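Local coordinates for protein CCMAN5 (Cellulosimicrobium cellulans, PDB 2XSG) that hydrolyses alpha-mannosides as a calcium-containing family GH92 glycosidase, an activity that enables mannose-6-phosphate modification of yeast-made lysosomal enzymes, at residues V17-D22 and Y52-S57; P28-P33 and V138-R143; N166-R171 and G193-A198; A262-Q267 and S327-Y332; P322-S327 and G344-D349. One frame throughout, in Å; residues are numbered along the deposited sequence.

Interaction 1 (V17-D22 and Y52-S57)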
# COMPACT_ATOMS: atom_id res chain seq x y z
N VAL A 17 -14.55 1.00 2.40
CA VAL A 17 -13.80 1.29 3.60
C VAL A 17 -12.57 2.11 3.22
O VAL A 17 -11.78 1.70 2.36
CB VAL A 17 -13.41 0.01 4.35
CG1 VAL A 17 -12.28 0.30 5.38
CG2 VAL A 17 -14.67 -0.56 5.03
N GLY A 18 -12.43 3.26 3.86
CA GLY A 18 -11.29 4.14 3.61
C GLY A 18 -11.44 5.10 2.42
O GLY A 18 -10.47 5.78 2.06
N THR A 19 -12.63 5.18 1.82
CA THR A 19 -12.88 6.01 0.63
C THR A 19 -13.47 7.40 0.92
O THR A 19 -13.77 8.17 -0.01
CB THR A 19 -13.77 5.29 -0.40
OG1 THR A 19 -15.08 5.09 0.17
CG2 THR A 19 -13.15 3.93 -0.83
N GLU A 20 -13.66 7.72 2.20
CA GLU A 20 -14.14 9.07 2.58
C GLU A 20 -12.97 10.01 2.86
O GLU A 20 -12.04 9.64 3.58
CB GLU A 20 -15.08 9.03 3.79
CG GLU A 20 -15.68 10.42 4.15
CD GLU A 20 -17.00 10.33 4.89
OE1 GLU A 20 -17.65 9.28 4.83
OE2 GLU A 20 -17.41 11.33 5.52
N GLY A 21 -13.02 11.19 2.26
CA GLY A 21 -12.18 12.33 2.67
C GLY A 21 -10.74 11.96 2.87
O GLY A 21 -10.16 11.31 2.03
N ASP A 22 -10.17 12.36 4.01
CA ASP A 22 -8.78 12.09 4.35
C ASP A 22 -8.68 10.95 5.38
O ASP A 22 -7.92 11.05 6.34
CB ASP A 22 -8.09 13.37 4.87
CG ASP A 22 -6.56 13.28 4.84
OD1 ASP A 22 -6.00 12.39 4.15
OD2 ASP A 22 -5.90 14.10 5.50
N TYR A 52 -11.95 9.54 -5.73
CA TYR A 52 -13.30 9.31 -5.19
C TYR A 52 -13.39 9.65 -3.70
O TYR A 52 -12.69 9.05 -2.87
CB TYR A 52 -13.70 7.84 -5.42
CG TYR A 52 -15.04 7.41 -4.85
CD1 TYR A 52 -15.20 7.12 -3.48
CD2 TYR A 52 -16.14 7.26 -5.68
CE1 TYR A 52 -16.42 6.72 -2.97
CE2 TYR A 52 -17.37 6.83 -5.19
CZ TYR A 52 -17.51 6.56 -3.83
OH TYR A 52 -18.74 6.15 -3.36
N ASP A 53 -14.23 10.62 -3.36
CA ASP A 53 -14.53 10.89 -1.95
C ASP A 53 -15.96 10.47 -1.64
O ASP A 53 -16.92 11.02 -2.23
CB ASP A 53 -14.29 12.37 -1.61
CG ASP A 53 -14.88 12.77 -0.25
OD1 ASP A 53 -15.15 11.90 0.61
OD2 ASP A 53 -15.08 13.99 -0.04
N TYR A 54 -16.11 9.53 -0.71
CA TYR A 54 -17.44 8.96 -0.33
C TYR A 54 -18.47 10.04 0.04
O TYR A 54 -19.68 9.86 -0.18
CB TYR A 54 -17.32 7.96 0.84
CG TYR A 54 -18.55 7.07 1.02
CD1 TYR A 54 -19.61 7.45 1.87
CD2 TYR A 54 -18.68 5.87 0.32
CE1 TYR A 54 -20.75 6.63 2.02
CE2 TYR A 54 -19.81 5.04 0.46
CZ TYR A 54 -20.83 5.43 1.30
OH TYR A 54 -21.92 4.61 1.43
N ALA A 55 -17.99 11.14 0.61
CA ALA A 55 -18.88 12.20 1.11
C ALA A 55 -19.52 13.00 -0.02
O ALA A 55 -20.46 13.75 0.24
CB ALA A 55 -18.14 13.14 2.07
N GLN A 56 -19.04 12.83 -1.26
CA GLN A 56 -19.55 13.60 -2.41
C GLN A 56 -20.86 13.04 -2.97
O GLN A 56 -21.34 11.98 -2.55
CB GLN A 56 -18.50 13.71 -3.51
CG GLN A 56 -17.17 14.28 -3.09
CD GLN A 56 -17.25 15.71 -2.63
OE1 GLN A 56 -17.74 16.58 -3.36
NE2 GLN A 56 -16.74 15.99 -1.44
N SER A 57 -21.46 13.77 -3.91
CA SER A 57 -22.76 13.36 -4.43
C SER A 57 -22.85 13.52 -5.95
O SER A 57 -23.94 13.37 -6.53
CB SER A 57 -23.88 14.12 -3.73
OG SER A 57 -23.71 15.52 -3.86
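T19 and the aromatic rings of Y52 and Y54 meet without stacking, where two loops of the N-terminal family region, one before and one after strand 40-44, come together. T19 CB lies 4.0 Å from Y52 CE1, with the T19 hydroxyl at the edge of that ring. T19 crosses Y54 obliquely, T19 OG1 lying 3.7 Å from Y54 CD2. OG1 sits in the crowded position between backbone N and carbonyl carbon and is engaged by the carbonyl of F16. E20 extends past Y54 with CG anti to its backbone N, its carboxylate plane only 10° from the Y54 ring plane. E20 CB rests on Y54 CB at 3.9 Å; OE2 goes on to a salt bridge with R653. Backbone N-H groups supply the donors: Y54 N to T19 O at 2.8 Å, and G21 N to D53 OD1, also at 2.8 Å. D53 opens a type I turn running to Q56, and its OD1 accepts A55 N as well, an Asx turn. Both donors meet OD1 from about 65° above the carboxylate plane, while Q56 NE2 holds OD2. With three N-H donors on this buried carboxylate, D53 is probably stabilised in its charged form, despite the carboxylate of E20 nearby, and its rotation is fixed.

Interaction 2 (P28-P33 and V138-R143)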
# COMPACT_ATOMS: atom_id res chain seq x y z
N PRO A 28 -12.72 2.76 -4.28
CA PRO A 28 -13.68 1.68 -4.53
C PRO A 28 -13.50 1.05 -5.93
O PRO A 28 -14.30 0.20 -6.32
CB PRO A 28 -15.02 2.40 -4.45
CG PRO A 28 -14.71 3.75 -5.03
CD PRO A 28 -13.30 4.08 -4.58
N ALA A 29 -12.45 1.45 -6.65
CA ALA A 29 -12.21 1.03 -8.05
C ALA A 29 -12.32 -0.46 -8.31
O ALA A 29 -11.87 -1.29 -7.50
CB ALA A 29 -10.84 1.52 -8.51
N ALA A 30 -12.89 -0.81 -9.46
CA ALA A 30 -12.90 -2.20 -9.90
C ALA A 30 -11.47 -2.60 -10.26
O ALA A 30 -10.81 -1.93 -11.07
CB ALA A 30 -13.84 -2.39 -11.10
N GLN A 31 -10.97 -3.65 -9.63
CA GLN A 31 -9.61 -4.11 -9.90
C GLN A 31 -9.40 -5.59 -9.61
O GLN A 31 -10.06 -6.15 -8.73
CB GLN A 31 -8.58 -3.24 -9.16
CG GLN A 31 -8.80 -3.05 -7.66
CD GLN A 31 -8.00 -1.88 -7.12
OE1 GLN A 31 -7.53 -1.06 -7.90
NE2 GLN A 31 -7.88 -1.78 -5.81
N ALA A 32 -8.50 -6.21 -10.36
CA ALA A 32 -8.12 -7.60 -10.10
C ALA A 32 -7.02 -7.61 -9.04
O ALA A 32 -6.43 -6.56 -8.76
CB ALA A 32 -7.64 -8.28 -11.39
N PRO A 33 -6.71 -8.80 -8.48
CA PRO A 33 -5.59 -8.85 -7.52
C PRO A 33 -4.28 -8.31 -8.14
O PRO A 33 -3.90 -8.74 -9.22
CB PRO A 33 -5.48 -10.34 -7.18
CG PRO A 33 -6.86 -10.86 -7.37
CD PRO A 33 -7.38 -10.10 -8.58
N VAL A 138 -18.88 -1.10 -14.35
CA VAL A 138 -17.51 -1.42 -14.76
C VAL A 138 -17.02 -2.70 -14.04
O VAL A 138 -17.49 -3.03 -12.94
CB VAL A 138 -16.52 -0.24 -14.54
CG1 VAL A 138 -16.95 0.97 -15.37
CG2 VAL A 138 -16.45 0.17 -13.04
N ALA A 139 -16.11 -3.42 -14.70
CA ALA A 139 -15.36 -4.51 -14.08
C ALA A 139 -13.92 -4.46 -14.58
O ALA A 139 -13.62 -3.76 -15.55
CB ALA A 139 -15.99 -5.85 -14.42
N ALA A 140 -13.03 -5.21 -13.93
CA ALA A 140 -11.61 -5.23 -14.30
C ALA A 140 -11.02 -6.62 -14.40
O ALA A 140 -11.38 -7.50 -13.63
CB ALA A 140 -10.79 -4.40 -13.30
N ALA A 141 -10.10 -6.79 -15.35
CA ALA A 141 -9.13 -7.87 -15.32
C ALA A 141 -7.79 -7.23 -15.02
O ALA A 141 -7.73 -6.01 -14.85
CB ALA A 141 -9.09 -8.60 -16.66
N THR A 142 -6.72 -8.04 -14.95
CA THR A 142 -5.37 -7.58 -14.60
C THR A 142 -4.99 -6.30 -15.34
O THR A 142 -4.55 -5.31 -14.72
CB THR A 142 -4.29 -8.69 -14.88
OG1 THR A 142 -4.65 -9.89 -14.20
CG2 THR A 142 -2.89 -8.27 -14.44
N ARG A 143 -5.16 -6.31 -16.66
CA ARG A 143 -4.69 -5.21 -17.51
C ARG A 143 -5.83 -4.40 -18.12
O ARG A 143 -5.57 -3.42 -18.82
CB ARG A 143 -3.77 -5.74 -18.63
CG ARG A 143 -2.55 -6.51 -18.13
CD ARG A 143 -1.84 -7.33 -19.22
NE ARG A 143 -0.80 -8.15 -18.60
CZ ARG A 143 -0.98 -9.30 -17.98
NH1 ARG A 143 0.07 -9.91 -17.43
NH2 ARG A 143 -2.19 -9.86 -17.91
O HOH W 1 -6.92 -4.97 -12.30
O HOH W 2 -4.48 -10.09 -11.44
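Alanine methyls make the close-packed part of this contact, where the loop P28-P33 runs beside the end of strand 133-140. The A140 methyl is the most tightly held: it presses on the backbone of the loop, with CB 3.3 Å from A30 O and 3.6 Å from Q31 CA. From the other side, the A30 methyl lies over the strand backbone, CB 4.0 Å from A139 CA, and touches V138 through CG2 (A30 CB to V138 CG2 4.1 Å). That branch of V138 occupies the crowded position between backbone N and carbonyl carbon (chi1 -61°). The two segments run in nearly the same direction, 22° apart, yet no direct hydrogen bond joins them, so the loop packs on the strand without extending its sheet. Strand 133-140 belongs to the large antiparallel sheet of the family's N-terminal domain, pairing with strands 112-121 and 144-150, and the loop covers residues near its end. Beyond A140 the dry methyl packing gains a watery side. The A32 methyl still packs closely, at T142 N (CB to N 3.7 Å), but the polar links between the segments are indirect. Water 1 bridges A32 N, from which it accepts at 2.8 Å, and A141 O. Water 2 receives the hydroxyl proton of T142 OG1 and donates to P33 O at 2.7 Å, bridging a side chain that is partly exposed.

Interaction 3 (N166-R171 and G193-A198)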
# COMPACT_ATOMS: atom_id res chain seq x y z
N ASN A 166 -5.45 13.73 -14.71
CA ASN A 166 -4.47 13.04 -13.87
C ASN A 166 -4.58 13.53 -12.44
O ASN A 166 -4.87 14.71 -12.23
CB ASN A 166 -3.05 13.26 -14.41
CG ASN A 166 -2.02 12.39 -13.71
OD1 ASN A 166 -1.54 12.74 -12.63
ND2 ASN A 166 -1.66 11.27 -14.33
N ASN A 167 -4.32 12.65 -11.48
CA ASN A 167 -4.39 12.99 -10.06
C ASN A 167 -3.36 14.02 -9.60
O ASN A 167 -3.57 14.72 -8.60
CB ASN A 167 -4.37 11.73 -9.17
CG ASN A 167 -5.67 10.96 -9.25
OD1 ASN A 167 -6.74 11.54 -9.44
ND2 ASN A 167 -5.59 9.65 -9.12
N THR A 168 -2.26 14.11 -10.34
CA THR A 168 -1.21 15.07 -10.02
C THR A 168 -0.75 15.89 -11.22
O THR A 168 -0.76 17.11 -11.15
CB THR A 168 0.00 14.39 -9.36
OG1 THR A 168 -0.37 13.94 -8.06
CG2 THR A 168 1.17 15.36 -9.23
N SER A 169 -0.35 15.25 -12.31
CA SER A 169 0.25 16.02 -13.41
C SER A 169 0.28 15.23 -14.70
O SER A 169 0.89 14.16 -14.77
CB SER A 169 1.68 16.48 -13.04
OG SER A 169 2.31 17.13 -14.13
N ARG A 170 -0.40 15.78 -15.70
CA ARG A 170 -0.35 15.27 -17.05
C ARG A 170 0.86 15.87 -17.76
O ARG A 170 1.01 17.09 -17.82
CB ARG A 170 -1.66 15.60 -17.79
CG ARG A 170 -1.61 15.56 -19.33
CD ARG A 170 -1.24 14.16 -19.90
NE ARG A 170 -2.33 13.22 -19.66
CZ ARG A 170 -2.27 12.17 -18.84
NH1 ARG A 170 -1.14 11.85 -18.20
NH2 ARG A 170 -3.33 11.41 -18.69
N ARG A 171 1.72 15.00 -18.28
CA ARG A 171 2.93 15.46 -19.00
C ARG A 171 2.76 15.45 -20.51
O ARG A 171 3.08 16.43 -21.17
CB ARG A 171 4.19 14.67 -18.57
CG ARG A 171 4.55 14.85 -17.08
CD ARG A 171 4.77 16.34 -16.73
NE ARG A 171 4.83 16.62 -15.29
CZ ARG A 171 5.94 16.51 -14.56
NH1 ARG A 171 7.07 16.09 -15.11
NH2 ARG A 171 5.92 16.80 -13.26
N GLY A 193 2.34 10.63 -17.08
CA GLY A 193 1.98 11.37 -15.89
C GLY A 193 3.17 11.51 -14.96
O GLY A 193 4.28 11.09 -15.28
N TYR A 194 2.94 12.11 -13.80
CA TYR A 194 4.00 12.23 -12.82
C TYR A 194 3.40 12.09 -11.44
O TYR A 194 2.30 12.58 -11.19
CB TYR A 194 4.73 13.57 -12.98
CG TYR A 194 5.88 13.78 -12.02
CD1 TYR A 194 5.65 14.24 -10.71
CD2 TYR A 194 7.21 13.55 -12.41
CE1 TYR A 194 6.70 14.43 -9.81
CE2 TYR A 194 8.29 13.76 -11.51
CZ TYR A 194 8.01 14.21 -10.21
OH TYR A 194 9.03 14.40 -9.30
N PHE A 195 4.11 11.39 -10.55
CA PHE A 195 3.78 11.41 -9.13
C PHE A 195 5.04 11.31 -8.29
O PHE A 195 5.90 10.44 -8.52
CB PHE A 195 2.80 10.30 -8.75
CG PHE A 195 2.41 10.31 -7.30
CD1 PHE A 195 1.57 11.32 -6.79
CD2 PHE A 195 2.91 9.35 -6.42
CE1 PHE A 195 1.21 11.35 -5.44
CE2 PHE A 195 2.56 9.37 -5.06
CZ PHE A 195 1.70 10.36 -4.57
N TYR A 196 5.15 12.22 -7.34
CA TYR A 196 6.23 12.28 -6.34
C TYR A 196 7.66 12.45 -6.90
O TYR A 196 8.16 13.58 -6.96
CB TYR A 196 6.11 11.15 -5.30
CG TYR A 196 6.90 11.45 -4.05
CD1 TYR A 196 6.56 12.55 -3.22
CD2 TYR A 196 8.00 10.66 -3.70
CE1 TYR A 196 7.31 12.84 -2.08
CE2 TYR A 196 8.75 10.93 -2.55
CZ TYR A 196 8.40 12.02 -1.76
OH TYR A 196 9.14 12.29 -0.64
N ASN A 197 8.31 11.35 -7.30
CA ASN A 197 9.69 11.43 -7.79
C ASN A 197 9.85 11.29 -9.30
O ASN A 197 10.87 11.69 -9.85
CB ASN A 197 10.59 10.35 -7.15
CG ASN A 197 10.95 10.65 -5.71
OD1 ASN A 197 11.04 11.81 -5.30
ND2 ASN A 197 11.17 9.60 -4.94
N ALA A 198 8.87 10.68 -9.96
CA ALA A 198 9.12 10.16 -11.29
C ALA A 198 7.95 10.30 -12.22
O ALA A 198 6.80 10.23 -11.79
CB ALA A 198 9.50 8.68 -11.21
O HOH W 3 0.07 10.86 -11.45
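The guanidinium of R171 lies over one face of the Y194 ring, the two planes 11° apart. NH2 comes closest, 3.3 Å from Y194 CG, and sits toward the rim on the CB side, so the overlap is offset. In the guanidinium plane, NE donates to S169 OG at 2.8 Å, a nearly straight bond (168°) that fixes the rotation of the group; the R171 chain bends at chi2 (-58°) to run alongside Y194. The Y194 hydroxyl in turn donates to Y196 O. The F195 ring has Y196 CB over one face, and T168 OG1 in plane at its edge, 3.5 Å from F195 CD1, while that hydroxyl is bonded to G74 and S73. At the R170 guanidinium, G193 CA lies at the edge, in plane; NE donates to L163 O and NH2 forms a salt bridge with D78.

These residues end the hairpin of strands 169-179 and 185-195, where R170 and G193 form a non-hydrogen-bonded antiparallel pair; a type II' turn, F195 to A198, leads on into strand 198-208. N166 OD1 accepts T168 N on a lone pair, an Asx turn, and S169 N from above the carbonyl plane, completing an Asx motif. The one direct backbone bond between the segments, Y194 N to S169 O, is weak, 3.1 Å and bent; water 3, linking N166 OD1 to Y194 O, adds a polar tie there.

Interaction 4 (A262-Q267 and S327-Y332)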
# COMPACT_ATOMS: atom_id res chain seq x y z
N ALA A 262 -0.70 -3.84 -25.93
CA ALA A 262 -2.00 -3.68 -25.26
C ALA A 262 -3.14 -4.38 -26.03
O ALA A 262 -4.01 -4.99 -25.44
CB ALA A 262 -2.31 -2.20 -25.05
N ARG A 263 -3.10 -4.28 -27.36
CA ARG A 263 -4.05 -4.98 -28.24
C ARG A 263 -3.98 -6.50 -28.11
O ARG A 263 -5.01 -7.18 -28.02
CB ARG A 263 -3.80 -4.56 -29.69
CG ARG A 263 -4.32 -3.17 -30.01
CD ARG A 263 -3.76 -2.71 -31.34
NE ARG A 263 -4.20 -1.38 -31.71
CZ ARG A 263 -3.63 -0.62 -32.64
NH1 ARG A 263 -2.55 -1.05 -33.30
NH2 ARG A 263 -4.13 0.59 -32.91
N ILE A 264 -2.76 -7.03 -28.11
CA ILE A 264 -2.54 -8.46 -27.88
C ILE A 264 -3.06 -8.85 -26.49
O ILE A 264 -3.82 -9.81 -26.35
CB ILE A 264 -1.07 -8.80 -28.03
CG1 ILE A 264 -0.66 -8.67 -29.50
CG2 ILE A 264 -0.75 -10.21 -27.44
CD1 ILE A 264 0.84 -8.58 -29.70
N ASP A 265 -2.65 -8.10 -25.47
CA ASP A 265 -3.11 -8.35 -24.10
C ASP A 265 -4.62 -8.40 -24.04
O ASP A 265 -5.19 -9.24 -23.35
CB ASP A 265 -2.60 -7.26 -23.14
CG ASP A 265 -1.09 -7.28 -22.96
OD1 ASP A 265 -0.43 -8.32 -23.25
OD2 ASP A 265 -0.54 -6.23 -22.53
N GLN A 266 -5.27 -7.49 -24.77
CA GLN A 266 -6.71 -7.40 -24.76
C GLN A 266 -7.34 -8.64 -25.36
O GLN A 266 -8.30 -9.16 -24.80
CB GLN A 266 -7.24 -6.13 -25.45
CG GLN A 266 -8.71 -5.92 -25.13
CD GLN A 266 -9.23 -4.56 -25.54
OE1 GLN A 266 -9.29 -3.62 -24.71
NE2 GLN A 266 -9.60 -4.43 -26.81
N GLN A 267 -6.80 -9.11 -26.49
CA GLN A 267 -7.32 -10.33 -27.12
C GLN A 267 -7.08 -11.56 -26.23
O GLN A 267 -7.95 -12.43 -26.15
CB GLN A 267 -6.80 -10.54 -28.56
CG GLN A 267 -5.36 -11.02 -28.72
CD GLN A 267 -4.84 -10.88 -30.16
OE1 GLN A 267 -5.47 -10.23 -31.01
NE2 GLN A 267 -3.67 -11.48 -30.43
N SER A 327 3.41 -7.87 -19.54
CA SER A 327 2.50 -8.16 -20.65
C SER A 327 2.09 -9.63 -20.66
O SER A 327 2.70 -10.44 -19.96
CB SER A 327 3.17 -7.81 -21.97
OG SER A 327 4.22 -8.72 -22.28
N THR A 328 1.08 -9.96 -21.46
CA THR A 328 0.67 -11.37 -21.65
C THR A 328 1.72 -12.17 -22.42
O THR A 328 1.69 -13.40 -22.44
CB THR A 328 -0.73 -11.51 -22.30
OG1 THR A 328 -0.73 -10.89 -23.60
CG2 THR A 328 -1.80 -10.87 -21.43
N SER A 329 2.67 -11.46 -23.04
CA SER A 329 3.76 -12.09 -23.75
C SER A 329 5.00 -12.31 -22.87
O SER A 329 6.03 -12.77 -23.37
CB SER A 329 4.14 -11.27 -24.99
OG SER A 329 3.01 -11.04 -25.80
N GLY A 330 4.89 -11.97 -21.59
CA GLY A 330 5.99 -12.12 -20.63
C GLY A 330 7.09 -11.08 -20.73
O GLY A 330 8.23 -11.35 -20.37
N THR A 331 6.76 -9.88 -21.21
CA THR A 331 7.72 -8.78 -21.31
C THR A 331 7.35 -7.60 -20.40
O THR A 331 6.21 -7.47 -19.96
CB THR A 331 7.88 -8.26 -22.76
OG1 THR A 331 6.65 -7.68 -23.22
CG2 THR A 331 8.29 -9.39 -23.71
N TYR A 332 8.32 -6.73 -20.13
CA TYR A 332 8.11 -5.53 -19.32
C TYR A 332 8.97 -4.40 -19.89
O TYR A 332 9.83 -4.63 -20.74
CB TYR A 332 8.47 -5.85 -17.85
CG TYR A 332 9.95 -5.87 -17.53
CD1 TYR A 332 10.72 -7.03 -17.68
CD2 TYR A 332 10.59 -4.72 -17.06
CE1 TYR A 332 12.11 -7.03 -17.37
CE2 TYR A 332 11.95 -4.72 -16.75
CZ TYR A 332 12.71 -5.87 -16.91
OH TYR A 332 14.07 -5.82 -16.61
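One carboxylate oxygen carries the polar part of this contact. D265, on helix 259-270, has CG anti to its carbonyl carbon, which carries OD1 to the turn at S327-G330. There OD1 accepts twice from T328: the hydroxyl OG1 donates at 2.6 Å to the anti lone pair, and the backbone N donates at 2.9 Å, with an N-H...O angle of 163°, from 46° above the carboxylate plane. T328 can offer both groups to one atom because OG1 takes the crowded position between backbone N and carbonyl carbon (chi1 60°), bringing it to the same side as its own N-H. The side chains of D265 and T328 run antiparallel alongside each other, and T328 CG2 packs 3.9 Å from D265 CA. A third donor, Q261 NE2, also reaches OD1, so the buried oxygen is well satisfied and its charge probably stabilised. I264 adds a peripheral contact, through CG2 to T328 OG1 at 3.9 Å. Further along, S327 OG is hydrogen-bonded to T331 OG1 at 2.8 Å. In the GH92 catalytic family region, helix 259-270 thus meets a type I beta turn, S327 to G330, closed by G330 N to S327 O and leading into strand 331-333.

Interaction 5 (P322-S327 and G344-D349)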
# COMPACT_ATOMS: atom_id res chain seq x y z
N PRO A 322 3.00 -3.86 -5.12
CA PRO A 322 3.20 -3.41 -6.50
C PRO A 322 2.26 -4.10 -7.50
O PRO A 322 1.78 -5.21 -7.25
CB PRO A 322 4.68 -3.76 -6.78
CG PRO A 322 4.98 -4.89 -5.84
CD PRO A 322 4.20 -4.54 -4.59
N MET A 323 2.00 -3.43 -8.63
CA MET A 323 1.05 -3.92 -9.62
C MET A 323 1.75 -4.79 -10.64
O MET A 323 2.94 -4.60 -10.91
CB MET A 323 0.39 -2.77 -10.39
CG MET A 323 -0.03 -1.56 -9.58
SD MET A 323 -0.45 -0.26 -10.78
CE MET A 323 0.25 1.13 -9.94
N ASN A 324 1.00 -5.72 -11.22
CA ASN A 324 1.50 -6.51 -12.34
C ASN A 324 1.85 -5.55 -13.48
O ASN A 324 0.97 -4.89 -14.04
CB ASN A 324 0.43 -7.54 -12.76
CG ASN A 324 0.93 -8.56 -13.79
OD1 ASN A 324 1.80 -8.27 -14.63
ND2 ASN A 324 0.33 -9.75 -13.76
N ALA A 325 3.15 -5.42 -13.76
CA ALA A 325 3.67 -4.58 -14.86
C ALA A 325 4.21 -5.41 -16.04
O ALA A 325 5.05 -4.93 -16.81
CB ALA A 325 4.74 -3.65 -14.33
N THR A 326 3.69 -6.62 -16.19
CA THR A 326 4.09 -7.58 -17.23
C THR A 326 3.00 -7.77 -18.28
O THR A 326 1.81 -7.84 -17.95
CB THR A 326 4.41 -8.98 -16.59
OG1 THR A 326 5.36 -8.80 -15.54
CG2 THR A 326 4.95 -10.00 -17.61
N SER A 327 3.41 -7.87 -19.54
CA SER A 327 2.50 -8.16 -20.65
C SER A 327 2.09 -9.63 -20.66
O SER A 327 2.70 -10.44 -19.96
CB SER A 327 3.17 -7.81 -21.97
OG SER A 327 4.22 -8.72 -22.28
N GLY A 344 10.36 -16.48 -16.73
CA GLY A 344 9.99 -17.45 -15.69
C GLY A 344 9.41 -16.87 -14.42
O GLY A 344 9.35 -17.56 -13.39
N PHE A 345 8.98 -15.61 -14.48
CA PHE A 345 8.43 -14.91 -13.32
C PHE A 345 7.64 -13.71 -13.81
O PHE A 345 7.81 -13.26 -14.95
CB PHE A 345 9.54 -14.49 -12.33
CG PHE A 345 10.23 -13.20 -12.67
CD1 PHE A 345 11.20 -13.15 -13.67
CD2 PHE A 345 9.95 -12.04 -11.95
CE1 PHE A 345 11.85 -11.96 -13.97
CE2 PHE A 345 10.59 -10.83 -12.24
CZ PHE A 345 11.55 -10.78 -13.26
N THR A 346 6.77 -13.21 -12.95
CA THR A 346 5.98 -12.02 -13.28
C THR A 346 6.68 -10.79 -12.72
O THR A 346 7.07 -10.76 -11.53
CB THR A 346 4.54 -12.15 -12.73
OG1 THR A 346 3.90 -13.21 -13.42
CG2 THR A 346 3.70 -10.86 -12.94
N TYR A 347 6.86 -9.79 -13.58
CA TYR A 347 7.49 -8.55 -13.16
C TYR A 347 6.43 -7.61 -12.57
O TYR A 347 5.45 -7.26 -13.23
CB TYR A 347 8.24 -7.89 -14.33
CG TYR A 347 8.90 -6.58 -13.99
CD1 TYR A 347 10.09 -6.55 -13.26
CD2 TYR A 347 8.34 -5.37 -14.39
CE1 TYR A 347 10.71 -5.33 -12.94
CE2 TYR A 347 8.97 -4.16 -14.08
CZ TYR A 347 10.15 -4.15 -13.37
OH TYR A 347 10.77 -2.95 -13.05
N TYR A 348 6.65 -7.22 -11.31
CA TYR A 348 5.84 -6.22 -10.65
C TYR A 348 6.60 -4.90 -10.53
O TYR A 348 7.84 -4.87 -10.51
CB TYR A 348 5.41 -6.73 -9.25
CG TYR A 348 4.54 -7.96 -9.35
CD1 TYR A 348 5.10 -9.25 -9.37
CD2 TYR A 348 3.16 -7.84 -9.46
CE1 TYR A 348 4.28 -10.38 -9.49
CE2 TYR A 348 2.36 -8.94 -9.59
CZ TYR A 348 2.91 -10.20 -9.60
OH TYR A 348 2.06 -11.26 -9.73
N ASP A 349 5.84 -3.81 -10.48
CA ASP A 349 6.37 -2.46 -10.40
C ASP A 349 5.35 -1.57 -9.69
O ASP A 349 4.15 -1.91 -9.64
CB ASP A 349 6.68 -1.93 -11.80
CG ASP A 349 7.57 -0.69 -11.80
OD1 ASP A 349 8.06 -0.26 -10.72
OD2 ASP A 349 7.77 -0.13 -12.90
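P322 sets its ring against Y348 at about a right angle, CG 3.9 Å from Y348 CB, while its CB lies 3.4 Å from D349 O; a cis peptide bond precedes it. The Y348 ring turns back along the opposing backbone, with CG anti to its carbonyl carbon, so that CD2 comes 3.5 Å from N324 N. On the other side of the pairing, the A325 methyl meets D349 CB at 3.6 Å and also packs against the Y347 ring at CD2. N324 crosses T346 at about a right angle, its amide group lying against the T346 CG2 methyl.

The backbones form a short two-stranded antiparallel sheet, 323-324 with 348-349. M323 and D349 are a hydrogen-bonded pair: D349 N donates to M323 O in the carbonyl plane, with an N-H...O angle of 164°, whereas M323 N reaches D349 O at 2.8 Å from above the plane, at a more bent 139°. N324 and Y348 follow as a non-hydrogen-bonded pair, with diverging side chains. Past the strands Y347 O takes one backbone and one hydroxyl donor, A325 N and T326 OG1, the hydroxyl at 2.8 Å on a lone pair, which is possible because OG1 is anti to the T326 carbonyl carbon (chi1 -53°). N324 OD1 meanwhile accepts T326 N at 3.0 Å, in the carbonyl plane, as an Asx turn that shapes the chain leaving the strand. Helix 368-387 flanks the second segment, touching Y347 and Y348, and the D349 carboxylate is held by S400.

Interactions 2, 4 and 5 form one connected cluster, with R143 at the junction between the N-terminal and catalytic family regions: its NE lies 2.7 Å from T326 O, a probable hydrogen bond, and its NH2 packs 3.7 Å from T328 CG2. Interactions 4 and 5 share S327, have centres about 12 Å apart, and meet again where the Y332 and Y347 rings stack. Interaction 1 joins the cluster through interaction 2, T19 CG2 lying 3.7 Å from P28 N. Interaction 3 touches none of the others, but lies close to the bound ligand: the F195 side chain is about 4 Å from a bis-tris propane molecule and about 11 Å from the calcium ion.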